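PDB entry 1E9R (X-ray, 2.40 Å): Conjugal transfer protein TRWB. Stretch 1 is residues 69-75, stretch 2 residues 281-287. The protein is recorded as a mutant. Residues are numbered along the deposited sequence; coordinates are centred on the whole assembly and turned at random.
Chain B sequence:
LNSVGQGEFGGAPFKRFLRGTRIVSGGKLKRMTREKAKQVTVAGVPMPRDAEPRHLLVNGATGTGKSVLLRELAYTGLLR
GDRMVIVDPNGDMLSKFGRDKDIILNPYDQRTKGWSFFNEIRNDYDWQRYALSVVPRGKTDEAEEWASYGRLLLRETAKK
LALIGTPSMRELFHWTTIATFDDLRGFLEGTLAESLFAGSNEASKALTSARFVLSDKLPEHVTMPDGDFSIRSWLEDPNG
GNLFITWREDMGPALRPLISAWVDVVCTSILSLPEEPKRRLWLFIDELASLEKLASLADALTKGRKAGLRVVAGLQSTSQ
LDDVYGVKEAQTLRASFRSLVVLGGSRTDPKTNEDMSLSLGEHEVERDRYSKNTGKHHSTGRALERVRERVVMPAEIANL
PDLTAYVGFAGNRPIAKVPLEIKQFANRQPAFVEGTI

Stretch 1 69-75: LLRELAY
Stretch 2, residues 281-287: LWLFIDE

What forms the apolar centre? Phe 284, whose CB points toward the helix with chi1 -77° (m) and chi2 82°, lays its ring among three helix residues. Ala 74 CB sits over one face, 4.1 Å from the ring centroid, a CH-pi contact; its small side chain lets the backbone come close, with Ala 74 CA 3.6 Å from Phe 284 CZ. Leu 73 CB meets the ring edge, 3.9 Å from Phe 284 CE2, and Leu 70 CG lies 4.1 Å from Phe 284 CD2.

How do the backbones run? Residues 69-75 are helical (phi/psi near -62/-46), with Ala 74 N donating to Leu 70 O at 2.9 Å. Residues 281-285 form an extended strand, nearly antiparallel to the helix at 165°, the axes 10.1 Å apart at closest. Leu 70 CA and Phe 284 CA set the register at 7.5 Å.

What extends the packing? Leu 73 (chi1 -124°, chi2 t) places CD2 4.1 Å from CH2 of Trp 282 (chi1 m, chi2 79°), whose NE1 is hydrogen-bonded elsewhere in the structure.

Where does it turn polar? Leu 70 (chi1 -94°, chi2 p) brings CD2 to 4.0 Å from Ile 285 O and 4.1 Å from Asp 286 CA. Asp 286 (chi1 p) leads its carboxylate away; no hydrogen bond crosses, and 282 Å² is buried.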

# COMPACT_ATOMS: atom_id res chain seq x y z
N LEU B 69 -31.26 14.94 16.33
CA LEU B 69 -31.31 13.69 17.09
C LEU B 69 -30.57 13.80 18.41
O LEU B 69 -31.07 13.36 19.44
CB LEU B 69 -30.75 12.53 16.27
CG LEU B 69 -31.00 11.12 16.81
CD1 LEU B 69 -30.80 10.12 15.70
CD2 LEU B 69 -30.08 10.81 17.98
N LEU B 70 -29.36 14.36 18.38
CA LEU B 70 -28.58 14.52 19.60
C LEU B 70 -29.29 15.46 20.58
O LEU B 70 -29.25 15.24 21.79
CB LEU B 70 -27.19 15.07 19.31
CG LEU B 70 -26.09 14.02 19.14
CD1 LEU B 70 -26.33 13.25 17.85
CD2 LEU B 70 -24.73 14.71 19.13
N ARG B 71 -29.92 16.51 20.04
CA ARG B 71 -30.64 17.48 20.86
C ARG B 71 -31.77 16.78 21.61
O ARG B 71 -31.95 16.95 22.82
CB ARG B 71 -31.20 18.61 19.98
CG ARG B 71 -31.42 19.92 20.73
CD ARG B 71 -31.88 21.03 19.79
NE ARG B 71 -30.91 21.27 18.72
CZ ARG B 71 -31.22 21.29 17.42
NH1 ARG B 71 -32.47 21.08 17.05
NH2 ARG B 71 -30.28 21.51 16.51
N GLU B 72 -32.53 15.97 20.88
CA GLU B 72 -33.63 15.21 21.46
C GLU B 72 -33.16 14.27 22.57
O GLU B 72 -33.76 14.19 23.64
CB GLU B 72 -34.33 14.40 20.38
CG GLU B 72 -35.19 13.29 20.94
CD GLU B 72 -35.96 12.54 19.87
OE1 GLU B 72 -36.06 13.03 18.71
OE2 GLU B 72 -36.47 11.45 20.21
N LEU B 73 -32.08 13.55 22.29
CA LEU B 73 -31.53 12.62 23.26
C LEU B 73 -31.09 13.33 24.53
O LEU B 73 -31.36 12.88 25.64
CB LEU B 73 -30.34 11.88 22.65
CG LEU B 73 -30.42 10.36 22.64
CD1 LEU B 73 -29.22 9.82 21.93
CD2 LEU B 73 -30.48 9.84 24.06
N ALA B 74 -30.39 14.45 24.37
CA ALA B 74 -29.90 15.23 25.51
C ALA B 74 -31.07 15.76 26.34
O ALA B 74 -31.06 15.69 27.58
CB ALA B 74 -29.03 16.39 25.01
N TYR B 75 -32.06 16.30 25.64
CA TYR B 75 -33.26 16.83 26.27
C TYR B 75 -33.96 15.78 27.14
O TYR B 75 -34.17 15.99 28.33
CB TYR B 75 -34.22 17.33 25.20
CG TYR B 75 -35.57 17.73 25.73
CD1 TYR B 75 -35.68 18.64 26.79
CD2 TYR B 75 -36.74 17.23 25.16
CE1 TYR B 75 -36.93 19.04 27.27
CE2 TYR B 75 -37.99 17.63 25.63
CZ TYR B 75 -38.08 18.52 26.68
OH TYR B 75 -39.32 18.90 27.14
N LEU B 281 -23.65 9.49 33.57
CA LEU B 281 -23.03 10.66 32.95
C LEU B 281 -22.95 10.53 31.43
O LEU B 281 -22.36 9.59 30.90
CB LEU B 281 -21.62 10.85 33.51
CG LEU B 281 -20.94 12.24 33.47
CD1 LEU B 281 -19.52 12.08 32.95
CD2 LEU B 281 -21.70 13.21 32.58
N TRP B 282 -23.55 11.49 30.73
CA TRP B 282 -23.54 11.48 29.27
C TRP B 282 -22.41 12.32 28.70
O TRP B 282 -21.99 13.31 29.29
CB TRP B 282 -24.87 12.00 28.70
CG TRP B 282 -26.04 11.14 29.01
CD1 TRP B 282 -26.74 11.09 30.18
CD2 TRP B 282 -26.64 10.16 28.15
NE1 TRP B 282 -27.74 10.15 30.10
CE2 TRP B 282 -27.70 9.56 28.87
CE3 TRP B 282 -26.39 9.73 26.83
CZ2 TRP B 282 -28.50 8.55 28.32
CZ3 TRP B 282 -27.19 8.72 26.29
CH2 TRP B 282 -28.23 8.15 27.04
N LEU B 283 -21.92 11.91 27.53
CA LEU B 283 -20.88 12.64 26.82
C LEU B 283 -21.40 12.75 25.40
O LEU B 283 -21.49 11.76 24.67
CB LEU B 283 -19.56 11.86 26.81
CG LEU B 283 -18.26 12.68 26.68
CD1 LEU B 283 -17.21 11.83 25.97
CD2 LEU B 283 -18.49 13.98 25.92
N PHE B 284 -21.77 13.96 25.00
CA PHE B 284 -22.28 14.21 23.66
C PHE B 284 -21.20 14.84 22.81
O PHE B 284 -20.72 15.93 23.13
CB PHE B 284 -23.49 15.14 23.73
CG PHE B 284 -24.74 14.46 24.17
CD1 PHE B 284 -24.99 14.26 25.52
CD2 PHE B 284 -25.65 13.98 23.23
CE1 PHE B 284 -26.13 13.58 25.94
CE2 PHE B 284 -26.80 13.30 23.63
CZ PHE B 284 -27.04 13.10 24.99
N ILE B 285 -20.82 14.16 21.73
CA ILE B 285 -19.81 14.66 20.80
C ILE B 285 -20.49 14.92 19.46
O ILE B 285 -20.84 13.98 18.76
CB ILE B 285 -18.70 13.63 20.57
CG1 ILE B 285 -18.07 13.25 21.92
CG2 ILE B 285 -17.65 14.19 19.62
CD1 ILE B 285 -16.99 12.20 21.81
N ASP B 286 -20.66 16.19 19.11
CA ASP B 286 -21.34 16.56 17.86
C ASP B 286 -20.76 15.90 16.61
O ASP B 286 -21.49 15.41 15.76
CB ASP B 286 -21.31 18.07 17.66
CG ASP B 286 -19.91 18.61 17.50
OD1 ASP B 286 -19.03 18.30 18.35
OD2 ASP B 286 -19.68 19.34 16.51
N GLU B 287 -19.43 15.90 16.50
CA GLU B 287 -18.73 15.31 15.37
C GLU B 287 -17.44 14.70 15.91
O GLU B 287 -16.54 15.41 16.33
CB GLU B 287 -18.42 16.36 14.31
CG GLU B 287 -17.51 15.87 13.20
CD GLU B 287 -17.99 14.56 12.58
OE1 GLU B 287 -19.13 14.52 12.07
OE2 GLU B 287 -17.23 13.57 12.61